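Side-chain contacts in MaoC-like dehydratase (Rhodospirillum rubrum, PDB 3EXZ), which is probably a hot-dog-fold dehydratase of the MaoC family, a group of lyases that typically hydrate or dehydrate acyl thioesters: residues A[53-57]-A[58-62]; A[73-76]-A[77-81]; A[90-93]-A[94-98]. All coordinates share one frame; numbering follows the deposited sequence.

The three contacts illustrate how a hot-dog fold secures the entry and exit of its central helix and the start of a sheet strand. Contact 1 forms the N-terminal cap of helix 57-72, contact 2 the turn that follows this helix, and contact 3 the turn leading into strand 97-109. Contacts 1 and 3 lie on the same side of the chain's centre, with their own centres 9 Å apart, and they touch: Ala-55 N is 2.8 Å from Thr-92 O, and Thr-60 OG1 2.9 Å from Thr-92 OG1. Contact 2 lies on the opposite side, its centre 22 Å from that of contact 1 and 25 Å from that of contact 3. Contacts 1 and 2 both reach the second subunit.

Contact 1 of 3, residues A[53-57]-A[58-62]; sequences LAASG and WHTAA
Ser-56 and Trp-58 meet at the N-terminus of helix 57-72, where Ser-56 is the N-cap residue. With its OG anti to its own backbone N (chi1 167°), Ser-56 turns the hydroxyl forward to the start of the helix, and OG accepts from Trp-58 N at 3.1 Å. The same oxygen lies at the edge of the indole, near its plane, 3.7 Å from Trp-58 CD1. A further bond to Asp-34 OD2 fixes the hydroxyl from outside the helix.

The carbonyl of Ser-56 is gripped twice. Thr-60 N approaches nearly along the C=O axis at 3.0 Å from Ser-56 O, whereas His-59 N comes in from above the carbonyl plane. The next rung is regular, Ala-61 N donating to Gly-57 O.

His-59 takes a different course from the tryptophan: CG is anti to the backbone N (chi1 -179°), and the ring then leads away from the loop, though ND1 still lies 4.0 Å from Ala-55 CB. One water joins this imidazole to the loop backbone, lying 2.9 Å from His-59 ND1 and accepting from Ser-56 N. Thr-60 sets its CB against Gly-57 O, while its OG1 is bonded to Thr-92 OG1.

This cap belongs to the central helix of the hot-dog fold. Helix 23-33 supplies Phe-29, which stacks on the His-59 ring, and Ile-26, which packs on Ala-55; Thr-60 and Ala-61 lie against strand 132-143. Trp-58 meets Trp-88 edge-to-face and also packs on Met-65 of the second subunit.

Contact 2 of 3, residues A[73-76]-A[77-81]; sequences LPLA and QGIIG
Leu-73 and Ile-79 pack together across a type I beta turn, Leu-75 to Gly-78, in the connection that leads from the central helix of the hot-dog fold to strand 81-87. At Leu-73 the chain has just left helix 57-72. Its CB faces the returning chain and comes to 3.7 Å from Ile-79 CD1, the two side chains meeting at a slant. The same methyl also touches the leucine carbonyl, Ile-79 CD1 lying 3.7 Å from Leu-73 O.

Past Pro-74, Leu-75 opens the turn and points its CB toward the returning chain. This CB sits 3.4 Å from Gly-78 O, and the CD2 branch of Leu-75 approaches Ile-79 CG1 at 3.9 Å, the two side chains running at about a right angle. Ile-79 can serve both leucines because CG1 is anti to its own carbonyl carbon (chi1 -60°) and its chain then continues extended (chi2 168°), taking CD1 on past Leu-75 to Leu-73. The isoleucine rests in turn on Met-65, Leu-68 and Val-69 of helix 57-72 and on Val-140 of strand 132-143, while Gln-36 of the second subunit packs against it.

Ala-76 and Gln-77 form the two central corners of the turn, both exposed. The glutamine side chain points away from the turn and touches Phe-4, Phe-143 and Pro-146. At Gly-78 the backbone takes a positive phi of 94°, where a CB would press on the preceding carbonyl oxygen. The turn is closed by Gly-78 N, which donates to Leu-75 O at 3.3 Å from well above the carbonyl plane.

Contact 3 of 3, residues A[90-93]-A[94-98]; sequences NPTR and PGDEL
Arg-93 and Asp-96 bracket a type II beta turn that delivers the chain of this hot-dog fold into strand 97-109, and two bonds join them. Asp-96 N donates to Arg-93 O at 3.1 Å, the bond that closes the turn. In the other direction the aspartate side chain reaches back: Asp-96 OD2 accepts from Arg-93 N at 3.0 Å, and the N-H comes from above the carboxylate plane. This works because CG lies anti to the carbonyl carbon of Asp-96 (chi1 -83°), bringing the carboxylate back to the first residue of the turn.

The two side chains lie side by side and point the same way, but their charged ends do not meet. Arg-93 NE stays 6.2 Å from Asp-96 OD2, and the guanidinium and carboxylate planes are turned 82° apart. The aliphatic start of the arginine does the touching instead, Arg-93 CB approaching Asp-96 OD2 at 3.5 Å. Beyond a bend at chi2, the guanidinium passes over Pro-91, whose CB lies 3.6 Å from its plane toward the rim; NH1 and NH2 then bond to the carbonyl oxygens of Leu-53 and Phe-50.

Within the turn, Pro-94 and Gly-95 take the central positions. At Gly-95 phi is positive (91°), a value at which a beta carbon would collide with the carbonyl oxygen before it. Farther out, the backbones of Gly-95 and Asp-96 bond to Val-21, and Gln-128 binds Gly-95 O through NE2. The backbone of Thr-92 pairs with Ala-55, and its hydroxyl is engaged by Thr-60. Its methyl branch, anti to the backbone N, meets strand 97-109 obliquely, with Thr-92 CG2 4.1 Å from Leu-98 CD1.

Contact 1 of 3, residues A[53-57]-A[58-62]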
# COMPACT_ATOMS: atom_id res chain seq x y z
N LEU A 53 -9.95 14.42 -10.97
CA LEU A 53 -9.28 14.13 -9.72
C LEU A 53 -9.51 12.68 -9.30
O LEU A 53 -10.63 12.17 -9.35
CB LEU A 53 -9.80 15.04 -8.59
CG LEU A 53 -8.81 15.88 -7.75
CD1 LEU A 53 -9.26 15.88 -6.29
CD2 LEU A 53 -7.39 15.33 -7.88
N ALA A 54 -8.43 12.00 -8.93
CA ALA A 54 -8.54 10.65 -8.41
C ALA A 54 -7.60 10.61 -7.21
O ALA A 54 -6.64 11.39 -7.11
CB ALA A 54 -8.14 9.61 -9.43
N ALA A 55 -7.89 9.73 -6.26
CA ALA A 55 -7.04 9.61 -5.09
C ALA A 55 -5.87 8.68 -5.44
O ALA A 55 -5.96 7.85 -6.36
CB ALA A 55 -7.84 9.03 -3.91
N SER A 56 -4.76 8.86 -4.74
CA SER A 56 -3.61 7.99 -4.92
C SER A 56 -4.04 6.57 -4.48
O SER A 56 -4.80 6.41 -3.52
CB SER A 56 -2.48 8.45 -3.99
OG SER A 56 -1.45 7.48 -3.90
N GLY A 57 -3.57 5.55 -5.21
CA GLY A 57 -3.87 4.18 -4.85
C GLY A 57 -3.37 3.95 -3.42
O GLY A 57 -3.96 3.17 -2.67
N TRP A 58 -2.30 4.66 -3.03
CA TRP A 58 -1.72 4.53 -1.69
C TRP A 58 -2.55 5.22 -0.62
O TRP A 58 -2.46 4.89 0.57
CB TRP A 58 -0.28 5.02 -1.71
CG TRP A 58 0.49 4.22 -2.68
CD1 TRP A 58 0.95 4.64 -3.91
CD2 TRP A 58 0.84 2.85 -2.57
NE1 TRP A 58 1.57 3.60 -4.55
CE2 TRP A 58 1.53 2.49 -3.75
CE3 TRP A 58 0.67 1.88 -1.57
CZ2 TRP A 58 2.02 1.19 -3.97
CZ3 TRP A 58 1.16 0.59 -1.78
CH2 TRP A 58 1.82 0.26 -2.98
N HIS A 59 -3.39 6.16 -1.04
CA HIS A 59 -4.29 6.86 -0.13
C HIS A 59 -5.47 5.89 0.10
O HIS A 59 -5.93 5.70 1.23
CB HIS A 59 -4.75 8.18 -0.76
CG HIS A 59 -5.64 8.98 0.13
ND1 HIS A 59 -6.40 10.04 -0.35
CD2 HIS A 59 -5.89 8.91 1.46
CE1 HIS A 59 -7.07 10.58 0.65
NE2 HIS A 59 -6.78 9.91 1.76
N THR A 60 -5.96 5.27 -0.97
CA THR A 60 -7.04 4.28 -0.88
C THR A 60 -6.58 3.10 -0.00
O THR A 60 -7.34 2.61 0.83
CB THR A 60 -7.44 3.79 -2.29
OG1 THR A 60 -8.00 4.88 -3.01
CG2 THR A 60 -8.48 2.68 -2.22
N ALA A 61 -5.33 2.66 -0.17
CA ALA A 61 -4.80 1.55 0.64
C ALA A 61 -4.75 1.95 2.13
O ALA A 61 -5.09 1.14 3.00
CB ALA A 61 -3.39 1.13 0.12
N ALA A 62 -4.33 3.18 2.43
CA ALA A 62 -4.26 3.67 3.83
C ALA A 62 -5.65 3.75 4.48
O ALA A 62 -5.82 3.34 5.63
CB ALA A 62 -3.57 5.04 3.88
O HOH W 1 -4.80 10.90 -2.66

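Contact 2 of 3, residues A[73-76]-A[77-81]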
# COMPACT_ATOMS: atom_id res chain seq x y z
N LEU A 73 -11.93 -5.70 10.06
CA LEU A 73 -11.32 -6.96 10.45
C LEU A 73 -11.08 -6.81 11.95
O LEU A 73 -10.10 -6.20 12.41
CB LEU A 73 -10.00 -7.21 9.68
CG LEU A 73 -9.75 -8.62 9.12
CD1 LEU A 73 -8.26 -8.79 8.86
CD2 LEU A 73 -10.22 -9.70 10.09
N PRO A 74 -12.01 -7.36 12.74
CA PRO A 74 -12.04 -7.33 14.20
C PRO A 74 -11.09 -8.23 14.98
O PRO A 74 -11.50 -8.83 15.96
CB PRO A 74 -13.49 -7.67 14.55
CG PRO A 74 -14.23 -7.68 13.21
CD PRO A 74 -13.18 -8.10 12.24
N LEU A 75 -9.84 -8.30 14.55
CA LEU A 75 -8.86 -9.14 15.22
C LEU A 75 -8.48 -8.59 16.58
O LEU A 75 -8.09 -7.43 16.70
CB LEU A 75 -7.63 -9.29 14.33
CG LEU A 75 -7.48 -10.50 13.38
CD1 LEU A 75 -8.82 -11.17 13.07
CD2 LEU A 75 -6.79 -10.02 12.11
N ALA A 76 -8.57 -9.43 17.61
CA ALA A 76 -8.27 -8.98 18.97
C ALA A 76 -6.84 -8.53 19.18
O ALA A 76 -6.58 -7.57 19.91
CB ALA A 76 -8.63 -10.08 19.97
N GLN A 77 -5.90 -9.22 18.54
CA GLN A 77 -4.50 -8.88 18.68
C GLN A 77 -3.94 -8.00 17.57
O GLN A 77 -2.72 -7.84 17.43
CB GLN A 77 -3.66 -10.15 18.86
CG GLN A 77 -4.08 -10.98 20.07
CD GLN A 77 -3.16 -12.16 20.30
OE1 GLN A 77 -3.03 -13.03 19.44
NE2 GLN A 77 -2.51 -12.20 21.45
N GLY A 78 -4.84 -7.42 16.77
CA GLY A 78 -4.40 -6.52 15.72
C GLY A 78 -4.21 -7.15 14.37
O GLY A 78 -4.36 -8.36 14.22
N ILE A 79 -3.85 -6.34 13.38
CA ILE A 79 -3.65 -6.85 12.04
C ILE A 79 -2.18 -6.71 11.68
O ILE A 79 -1.65 -5.60 11.59
CB ILE A 79 -4.54 -6.09 11.02
CG1 ILE A 79 -6.03 -6.26 11.41
CG2 ILE A 79 -4.29 -6.63 9.60
CD1 ILE A 79 -6.97 -5.35 10.66
N ILE A 80 -1.52 -7.84 11.50
CA ILE A 80 -0.10 -7.85 11.17
C ILE A 80 0.07 -8.49 9.81
O ILE A 80 -0.12 -9.70 9.63
CB ILE A 80 0.69 -8.59 12.27
CG1 ILE A 80 0.61 -7.79 13.58
CG2 ILE A 80 2.14 -8.74 11.86
CD1 ILE A 80 1.27 -8.48 14.76
N GLY A 81 0.44 -7.66 8.85
CA GLY A 81 0.60 -8.12 7.49
C GLY A 81 1.98 -8.60 7.10
O GLY A 81 2.98 -7.96 7.43

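Contact 3 of 3, residues A[90-93]-A[94-98]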
# COMPACT_ATOMS: atom_id res chain seq x y z
N ASN A 90 -10.78 0.33 -10.27
CA ASN A 90 -11.39 1.61 -10.61
C ASN A 90 -10.82 2.71 -9.73
O ASN A 90 -10.43 2.49 -8.58
CB ASN A 90 -12.92 1.56 -10.45
CG ASN A 90 -13.56 0.48 -11.31
OD1 ASN A 90 -13.60 -0.70 -10.93
ND2 ASN A 90 -14.06 0.87 -12.48
N PRO A 91 -10.72 3.93 -10.28
CA PRO A 91 -10.19 5.09 -9.56
C PRO A 91 -11.08 5.41 -8.36
O PRO A 91 -12.26 5.08 -8.37
CB PRO A 91 -10.28 6.22 -10.59
CG PRO A 91 -10.23 5.53 -11.91
CD PRO A 91 -11.04 4.27 -11.68
N THR A 92 -10.49 6.02 -7.34
CA THR A 92 -11.26 6.47 -6.17
C THR A 92 -11.46 7.96 -6.43
O THR A 92 -10.51 8.71 -6.64
CB THR A 92 -10.53 6.28 -4.85
OG1 THR A 92 -10.40 4.88 -4.60
CG2 THR A 92 -11.33 6.93 -3.71
N ARG A 93 -12.71 8.39 -6.38
CA ARG A 93 -13.12 9.76 -6.68
C ARG A 93 -13.58 10.56 -5.49
O ARG A 93 -14.06 9.98 -4.51
CB ARG A 93 -14.28 9.73 -7.66
CG ARG A 93 -14.09 8.91 -8.93
CD ARG A 93 -13.02 9.53 -9.81
NE ARG A 93 -12.89 8.86 -11.10
CZ ARG A 93 -12.04 9.23 -12.05
NH1 ARG A 93 -11.23 10.27 -11.86
NH2 ARG A 93 -12.01 8.58 -13.21
N PRO A 94 -13.48 11.90 -5.56
CA PRO A 94 -13.92 12.79 -4.48
C PRO A 94 -15.43 12.55 -4.39
O PRO A 94 -16.11 12.41 -5.43
CB PRO A 94 -13.62 14.19 -5.02
CG PRO A 94 -12.55 13.99 -6.03
CD PRO A 94 -12.85 12.65 -6.66
N GLY A 95 -15.97 12.52 -3.17
CA GLY A 95 -17.39 12.29 -2.96
C GLY A 95 -17.75 10.82 -2.79
O GLY A 95 -18.88 10.49 -2.43
N ASP A 96 -16.78 9.93 -3.00
CA ASP A 96 -17.04 8.50 -2.90
C ASP A 96 -17.20 7.97 -1.48
O ASP A 96 -16.48 8.38 -0.58
CB ASP A 96 -15.90 7.71 -3.60
CG ASP A 96 -16.09 7.60 -5.12
OD1 ASP A 96 -17.03 8.20 -5.67
OD2 ASP A 96 -15.27 6.90 -5.76
N GLU A 97 -18.19 7.10 -1.28
CA GLU A 97 -18.37 6.47 0.02
C GLU A 97 -17.73 5.09 -0.07
O GLU A 97 -18.18 4.23 -0.84
CB GLU A 97 -19.84 6.29 0.38
CG GLU A 97 -20.53 7.56 0.83
CD GLU A 97 -20.43 7.81 2.32
OE1 GLU A 97 -20.70 6.86 3.09
OE2 GLU A 97 -20.11 8.95 2.73
N LEU A 98 -16.68 4.88 0.70
CA LEU A 98 -16.00 3.60 0.70
C LEU A 98 -16.27 2.78 1.96
O LEU A 98 -16.45 3.31 3.06
CB LEU A 98 -14.47 3.79 0.62
CG LEU A 98 -13.92 4.73 -0.47
CD1 LEU A 98 -12.39 4.75 -0.43
CD2 LEU A 98 -14.41 4.26 -1.84
O HOH W 2 -14.52 5.37 -7.48